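Local atomic coordinates of putative serine protease (Human astrovirus 1, PDB entry 2W5E), a protein that cleaves the viral non-structural polyprotein into functional products as a chymotrypsin-like serine protease with a catalytic triad. Residues V58-M61 with A67-T70; T24-F27 with I32-A35. All coordinates share one frame; numbering follows the deposited sequence.

Contact 1 of 2, residues V58-M61 with A67-T70; sequences VRYM and AFIT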
loop_
_atom_site.group_PDB
_atom_site.type_symbol
_atom_site.label_atom_id
_atom_site.label_comp_id
_atom_site.label_asym_id
_atom_site.label_seq_id
_atom_site.Cartn_x
_atom_site.Cartn_y
_atom_site.Cartn_z
ATOM N N VAL A 58 21.715 24.313 -6.741
ATOM C CA VAL A 58 22.732 23.460 -6.131
ATOM C C VAL A 58 22.924 23.876 -4.671
ATOM O O VAL A 58 23.059 25.063 -4.373
ATOM C CB VAL A 58 24.077 23.526 -6.904
ATOM C CG1 VAL A 58 25.151 22.696 -6.208
ATOM C CG2 VAL A 58 23.893 23.043 -8.330
ATOM N N ARG A 59 22.903 22.892 -3.774
ATOM C CA ARG A 59 23.050 23.121 -2.334
ATOM C C ARG A 59 24.487 22.916 -1.850
ATOM O O ARG A 59 25.021 23.747 -1.112
ATOM C CB ARG A 59 22.092 22.207 -1.547
ATOM C CG ARG A 59 22.290 22.232 -0.042
ATOM C CD ARG A 59 21.267 21.379 0.709
ATOM N NE ARG A 59 21.478 19.935 0.572
ATOM C CZ ARG A 59 22.452 19.246 1.167
ATOM N NH1 ARG A 59 23.347 19.860 1.934
ATOM N NH2 ARG A 59 22.540 17.936 0.983
ATOM N N TYR A 60 25.109 21.815 -2.272
ATOM C CA TYR A 60 26.381 21.378 -1.694
ATOM C C TYR A 60 27.191 20.494 -2.648
ATOM O O TYR A 60 26.653 19.573 -3.268
ATOM C CB TYR A 60 26.118 20.660 -0.358
ATOM C CG TYR A 60 27.332 20.079 0.342
ATOM C CD1 TYR A 60 28.476 20.846 0.572
ATOM C CD2 TYR A 60 27.318 18.766 0.810
ATOM C CE1 TYR A 60 29.584 20.307 1.228
ATOM C CE2 TYR A 60 28.414 18.221 1.464
ATOM C CZ TYR A 60 29.543 18.993 1.672
ATOM O OH TYR A 60 30.629 18.443 2.320
ATOM N N MET A 61 28.483 20.800 -2.755
ATOM C CA MET A 61 29.419 20.061 -3.597
ATOM C C MET A 61 30.566 19.536 -2.736
ATOM O O MET A 61 31.556 20.240 -2.539
ATOM C CB MET A 61 30.000 20.961 -4.696
ATOM C CG MET A 61 28.993 21.643 -5.606
ATOM S SD MET A 61 28.351 20.566 -6.893
ATOM C CE MET A 61 29.777 20.372 -7.955
ATOM N N ALA A 67 26.870 15.783 -6.441
ATOM C CA ALA A 67 26.235 17.082 -6.227
ATOM C C ALA A 67 24.877 16.934 -5.536
ATOM O O ALA A 67 24.101 16.034 -5.856
ATOM C CB ALA A 67 26.085 17.823 -7.550
ATOM N N PHE A 68 24.604 17.826 -4.587
ATOM C CA PHE A 68 23.318 17.857 -3.898
ATOM C C PHE A 68 22.549 19.121 -4.268
ATOM O O PHE A 68 23.035 20.237 -4.081
ATOM C CB PHE A 68 23.507 17.754 -2.378
ATOM C CG PHE A 68 24.108 16.452 -1.928
ATOM C CD1 PHE A 68 23.297 15.351 -1.649
ATOM C CD2 PHE A 68 25.484 16.322 -1.783
ATOM C CE1 PHE A 68 23.854 14.136 -1.241
ATOM C CE2 PHE A 68 26.049 15.116 -1.374
ATOM C CZ PHE A 68 25.228 14.019 -1.098
ATOM N N ILE A 69 21.346 18.920 -4.791
ATOM C CA ILE A 69 20.474 19.990 -5.248
ATOM C C ILE A 69 19.234 20.032 -4.348
ATOM O O ILE A 69 18.628 18.999 -4.082
ATOM C CB ILE A 69 20.052 19.744 -6.723
ATOM C CG1 ILE A 69 21.285 19.716 -7.639
ATOM C CG2 ILE A 69 19.028 20.774 -7.186
ATOM C CD1 ILE A 69 21.091 18.952 -8.930
ATOM N N THR A 70 18.862 21.223 -3.876
ATOM C CA THR A 70 17.633 21.389 -3.093
ATOM C C THR A 70 16.413 21.090 -3.969
ATOM O O THR A 70 16.255 21.679 -5.042
ATOM C CB THR A 70 17.551 22.813 -2.473
ATOM O OG1 THR A 70 18.673 23.017 -1.605
ATOM C CG2 THR A 70 16.259 23.003 -1.677
#

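Contact 2 of 2, residues T24-F27 with I32-A35; sequences TGFF and IVTA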
loop_
_atom_site.group_PDB
_atom_site.type_symbol
_atom_site.label_atom_id
_atom_site.label_comp_id
_atom_site.label_asym_id
_atom_site.label_seq_id
_atom_site.Cartn_x
_atom_site.Cartn_y
_atom_site.Cartn_z
ATOM N N THR A 24 21.110 12.231 -15.217
ATOM C CA THR A 24 20.088 11.671 -14.340
ATOM C C THR A 24 20.279 12.203 -12.920
ATOM O O THR A 24 21.409 12.369 -12.446
ATOM C CB THR A 24 20.112 10.110 -14.362
ATOM O OG1 THR A 24 19.825 9.645 -15.687
ATOM C CG2 THR A 24 19.074 9.520 -13.405
ATOM N N GLY A 25 19.165 12.491 -12.254
ATOM C CA GLY A 25 19.176 12.827 -10.839
ATOM C C GLY A 25 18.227 11.901 -10.096
ATOM O O GLY A 25 17.406 11.221 -10.709
ATOM N N PHE A 26 18.337 11.868 -8.776
ATOM C CA PHE A 26 17.396 11.094 -7.976
ATOM C C PHE A 26 17.071 11.753 -6.643
ATOM O O PHE A 26 17.914 12.414 -6.033
ATOM C CB PHE A 26 17.878 9.642 -7.792
ATOM C CG PHE A 26 19.157 9.514 -7.019
ATOM C CD1 PHE A 26 20.389 9.550 -7.670
ATOM C CD2 PHE A 26 19.133 9.324 -5.641
ATOM C CE1 PHE A 26 21.575 9.408 -6.960
ATOM C CE2 PHE A 26 20.317 9.188 -4.918
ATOM C CZ PHE A 26 21.539 9.228 -5.576
ATOM N N PHE A 27 15.835 11.547 -6.199
ATOM C CA PHE A 27 15.333 12.150 -4.981
ATOM C C PHE A 27 15.760 11.327 -3.774
ATOM O O PHE A 27 15.616 10.095 -3.759
ATOM C CB PHE A 27 13.804 12.292 -5.039
ATOM C CG PHE A 27 13.309 13.109 -6.205
ATOM C CD1 PHE A 27 13.198 14.495 -6.107
ATOM C CD2 PHE A 27 12.945 12.495 -7.400
ATOM C CE1 PHE A 27 12.738 15.260 -7.187
ATOM C CE2 PHE A 27 12.485 13.247 -8.480
ATOM C CZ PHE A 27 12.383 14.635 -8.374
ATOM N N ILE A 32 17.867 16.472 -4.452
ATOM C CA ILE A 32 18.066 15.754 -5.696
ATOM C C ILE A 32 19.575 15.509 -5.787
ATOM O O ILE A 32 20.375 16.456 -5.721
ATOM C CB ILE A 32 17.558 16.554 -6.918
ATOM C CG1 ILE A 32 16.055 16.828 -6.793
ATOM C CG2 ILE A 32 17.890 15.817 -8.221
ATOM C CD1 ILE A 32 15.493 17.815 -7.808
ATOM N N VAL A 33 19.956 14.239 -5.909
ATOM C CA VAL A 33 21.361 13.837 -5.950
ATOM C C VAL A 33 21.761 13.506 -7.389
ATOM O O VAL A 33 20.992 12.882 -8.122
ATOM C CB VAL A 33 21.636 12.612 -5.019
ATOM C CG1 VAL A 33 23.135 12.337 -4.893
ATOM C CG2 VAL A 33 21.030 12.828 -3.630
ATOM N N THR A 34 22.953 13.945 -7.790
ATOM C CA THR A 34 23.503 13.611 -9.114
ATOM C C THR A 34 25.036 13.584 -9.076
ATOM O O THR A 34 25.633 13.731 -8.007
ATOM C CB THR A 34 22.957 14.555 -10.228
ATOM O OG1 THR A 34 23.272 14.025 -11.524
ATOM C CG2 THR A 34 23.518 15.981 -10.092
ATOM N N ALA A 35 25.663 13.366 -10.232
ATOM C CA ALA A 35 27.122 13.414 -10.347
ATOM C C ALA A 35 27.581 14.862 -10.510
ATOM O O ALA A 35 26.888 15.670 -11.130
ATOM C CB ALA A 35 27.595 12.567 -11.523
#

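Contact 1 of 2, residues V58-M61 with A67-T70
The Arg59 side chain runs past the Thr70 hydroxyl and on to the side chain of Phe68, making contact along most of its length. CB sits 3.3 Å from Phe68 O and 3.5 Å from Thr70 OG1. CG and then CD keep passing the Thr70 hydroxyl, the two side chains meeting at about a right angle. A bend at chi3 (73°) swings the arm toward Phe68, so that NE and CZ approach Phe68 CB and NH2 ends 3.5 Å from that same carbon and almost as near CG, its guanidinium plane 41° from the phenyl plane. NH2 is fixed there by a salt bridge to Asp31 and a hydrogen bond to Phe160 O.

Beneath this arm, Phe68 O accepts two amide protons, from Arg59 N at 2.7 Å and from Tyr60 N at 3.2 Å, and Phe68 N returns a bond to Tyr60 O at 3.0 Å. The Tyr60 and Phe68 side chains run side by side. At the turn end, Met61 SD rests 3.6 Å from Ala67 CB; the Met61 side chain lies about 8 Å from those of catalytic His37 and Asp65. Two successive residues facing one partner make a classic beta bulge, here in the hairpin of strands 52-60 and 66-70 of the N-terminal chymotrypsin-like barrel.

Contact 2 of 2, residues T24-F27 with I32-A35
Phe26 and Val33 form the hydrogen-bonded antiparallel pair of a beta hairpin, strands 21-28 and 31-35, in the N-terminal barrel of this chymotrypsin-like protease. Val33 N donates to Phe26 O at 2.7 Å along a nearly straight N-H line (174°), and Phe26 N donates back to Val33 O at 2.9 Å. On the same side of the sheet the Phe26 ring folds back over its partner. Its CG stands between the backbone N and the carbonyl carbon (chi1 64°), a rotation that brings the ring across the neighbouring strand and sets Val33 CB over one face, in a CH-pi contact 3.7 Å from the centroid. CB is displaced toward the rim, with CZ its closest ring atom, while CD1 and CE1 reach back to Val33 O.

Phe27 and Ile32 follow as a non-hydrogen-bonded pair with their side chains on the other face, running alongside each other. Ring atom CE1 touches Ile32 CG1 at 3.7 Å and also meets CD1. At Gly25, CA approaches Val33 O to 3.3 Å in a CA-H...O contact, and a second contact of this kind links Ile32 CA to Phe26 O.

Further residues pack against both sides. Val138 and Val141 of the second barrel and Leu81 pack on Phe26, and Phe68 and Ile66 on Val33; Tyr49 meets the Phe27 ring edge-to-face. Toward the active site, Thr24 is tied to Tyr97 N through OG1 and to catalytic Ser127 through the backbone. Here the Thr34 side chain adds a cross-strand bond: with OG1 anti to its own nitrogen (chi1 -167°), the hydroxyl donates to Thr24 O at 2.7 Å, tilted 28° from the carbonyl plane.

Both contacts are antiparallel hairpin pairings in the same N-terminal barrel, joined where strands 31-35 and 66-70 lie next to each other: Ile69 O faces Ile32 N and Ala67 N faces Thr34 O at hydrogen-bonding distance. Contact 2 is wholly buried near the centre of the chain, against the second barrel, and its chemistry is largely aromatic and aliphatic, with one threonine hydroxyl binding a strand carbonyl. Contact 1 is farther out and partly exposed; a bulge interrupts its register, and an arginine salt-bridged to Asp31 lies across Phe68. Each also has one end near the catalytic residues, Met61 in contact 1 and Thr34 in contact 2.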